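Conserved hypothetical protein (Deinococcus radiodurans, PDB 2A1V) is of unknown function but belongs to the YjbR family, whose compact fold sets helices against an antiparallel beta sheet. Local coordinates at residues A[41-46]-A[118-123]. Residues are numbered along the deposited sequence; the frame is centred on the assembly and turned at random. Where two conformers were deposited one is given.
Sequences LSKSRM and KGFTKA
K43, on strand 43-51, reaches across to the carbonyl of G119. Its NZ donates to G119 O at 3.1 Å, lying in the carbonyl plane with a C=O...N angle of 151°. The same ammonium forms a salt bridge with E124 of helix 122-128, so one lysine grips both the backbone at G119 and the helix that follows. With CG anti to the backbone N (chi1 -172°), the chain runs out over F120, and NZ ends 4.6 Å from the ring centroid, 34° off its normal, an off-centre cation-pi contact. Cut back to an alanine, this position would probably leave E124 without its cationic mate, G119 O without this donor and the F120 ring without its ammonium. In the fold, the join closes the helical C-terminal part onto the antiparallel sheet, on a strand bordered by 33-38 and 58-62. The nonpolar contacts centre on F120, the buried residue of the set, whose ring is inserted towards the strand. K43 CE rests 3.8 Å from F120 CE2, and from R45 it is the aliphatic CG that touches F120, 3.7 Å from CE1. A polar neighbour, K43 O, meets the ring edge in plane, 3.8 Å from F120 CE2.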
loop_
_atom_site.group_PDB
_atom_site.type_symbol
_atom_site.label_atom_id
_atom_site.label_comp_id
_atom_site.label_asym_id
_atom_site.label_seq_id
_atom_site.Cartn_x
_atom_site.Cartn_y
_atom_site.Cartn_z
ATOM N N LEU A 41 2.534 17.151 6.815
ATOM C CA LEU A 41 2.265 16.865 8.200
ATOM C C LEU A 41 0.871 17.335 8.581
ATOM O O LEU A 41 0.228 16.683 9.381
ATOM C CB LEU A 41 3.397 17.418 9.109
ATOM C CG LEU A 41 4.645 16.526 9.225
ATOM C CD1 LEU A 41 5.591 17.102 10.331
ATOM C CD2 LEU A 41 4.296 15.047 9.570
ATOM N N SER A 42 0.345 18.387 7.945
ATOM C CA SER A 42 -1.022 18.837 8.230
ATOM C C SER A 42 -2.126 18.262 7.333
ATOM O O SER A 42 -3.313 18.593 7.493
ATOM C CB SER A 42 -1.090 20.369 8.180
ATOM O OG SER A 42 -0.991 20.824 6.827
ATOM N N LYS A 43 -1.749 17.453 6.353
ATOM C CA LYS A 43 -2.711 16.827 5.435
ATOM C C LYS A 43 -2.084 15.590 4.797
ATOM O O LYS A 43 -1.434 15.681 3.793
ATOM C CB LYS A 43 -3.160 17.812 4.351
ATOM C CG LYS A 43 -4.332 17.283 3.458
ATOM C CD LYS A 43 -4.202 17.863 2.020
ATOM C CE LYS A 43 -4.873 16.982 0.932
ATOM N NZ LYS A 43 -5.065 17.730 -0.318
ATOM N N SER A 44 -2.295 14.434 5.402
ATOM C CA SER A 44 -1.738 13.200 4.898
ATOM C C SER A 44 -2.824 12.152 4.714
ATOM O O SER A 44 -3.758 12.085 5.498
ATOM C CB SER A 44 -0.593 12.700 5.798
ATOM O OG SER A 44 -1.048 12.409 7.082
ATOM N N ARG A 45 -2.644 11.303 3.718
ATOM C CA ARG A 45 -3.664 10.369 3.263
ATOM C C ARG A 45 -3.145 8.925 3.292
ATOM O O ARG A 45 -2.105 8.632 2.724
ATOM C CB ARG A 45 -4.083 10.721 1.819
ATOM C CG ARG A 45 -4.658 12.151 1.590
ATOM C CD ARG A 45 -6.095 12.310 2.085
ATOM N NE ARG A 45 -6.161 12.800 3.465
ATOM C CZ ARG A 45 -6.568 14.008 3.866
ATOM N NH1 ARG A 45 -6.999 14.943 3.027
ATOM N NH2 ARG A 45 -6.546 14.276 5.152
ATOM N N MET A 46 -3.892 8.029 3.929
ATOM C CA MET A 46 -3.511 6.624 4.046
ATOM C C MET A 46 -3.431 5.886 2.706
ATOM O O MET A 46 -4.291 6.043 1.843
ATOM C CB MET A 46 -4.415 5.865 5.039
ATOM C CG MET A 46 -5.850 5.845 4.684
ATOM S SD MET A 46 -7.018 5.378 6.038
ATOM C CE MET A 46 -6.379 3.818 6.476
ATOM N N LYS A 118 -5.105 10.789 -6.476
ATOM C CA LYS A 118 -6.506 11.060 -6.124
ATOM C C LYS A 118 -6.674 12.072 -4.996
ATOM O O LYS A 118 -7.663 12.814 -4.999
ATOM C CB LYS A 118 -7.268 9.770 -5.802
ATOM C CG LYS A 118 -8.766 9.988 -5.469
ATOM C CD LYS A 118 -9.577 10.292 -6.760
ATOM C CE LYS A 118 -10.824 11.157 -6.478
ATOM N NZ LYS A 118 -10.504 12.646 -6.251
ATOM N N GLY A 119 -5.718 12.147 -4.074
ATOM C CA GLY A 119 -5.901 12.880 -2.837
ATOM C C GLY A 119 -5.262 14.250 -2.786
ATOM O O GLY A 119 -5.454 14.988 -1.812
ATOM N N PHE A 120 -4.499 14.575 -3.834
ATOM C CA PHE A 120 -3.672 15.797 -3.946
ATOM C C PHE A 120 -3.842 16.344 -5.373
ATOM O O PHE A 120 -4.064 15.588 -6.316
ATOM C CB PHE A 120 -2.195 15.460 -3.680
ATOM C CG PHE A 120 -1.960 14.985 -2.290
ATOM C CD1 PHE A 120 -2.140 13.667 -1.956
ATOM C CD2 PHE A 120 -1.652 15.880 -1.290
ATOM C CE1 PHE A 120 -2.001 13.246 -0.681
ATOM C CE2 PHE A 120 -1.515 15.449 0.004
ATOM C CZ PHE A 120 -1.685 14.125 0.299
ATOM N N THR A 121 -3.776 17.649 -5.516
ATOM C CA THR A 121 -3.871 18.254 -6.823
ATOM C C THR A 121 -2.493 18.313 -7.436
ATOM O O THR A 121 -1.485 18.103 -6.777
ATOM C CB THR A 121 -4.461 19.664 -6.775
ATOM O OG1 THR A 121 -3.620 20.524 -6.023
ATOM C CG2 THR A 121 -5.855 19.639 -6.175
ATOM N N LYS A 122 -2.494 18.568 -8.732
ATOM C CA LYS A 122 -1.294 18.853 -9.492
ATOM C C LYS A 122 -0.399 19.891 -8.815
ATOM O O LYS A 122 0.815 19.681 -8.715
ATOM C CB LYS A 122 -1.712 19.281 -10.911
ATOM C CG LYS A 122 -0.613 19.982 -11.695
ATOM C CD LYS A 122 -0.902 20.006 -13.218
ATOM C CE LYS A 122 0.393 20.401 -13.979
ATOM N NZ LYS A 122 1.237 19.151 -14.142
ATOM N N ALA A 123 -0.979 20.985 -8.313
ATOM C CA ALA A 123 -0.152 22.001 -7.582
ATOM C C ALA A 123 0.474 21.460 -6.299
ATOM O O ALA A 123 1.615 21.763 -5.995
ATOM C CB ALA A 123 -0.994 23.250 -7.219
#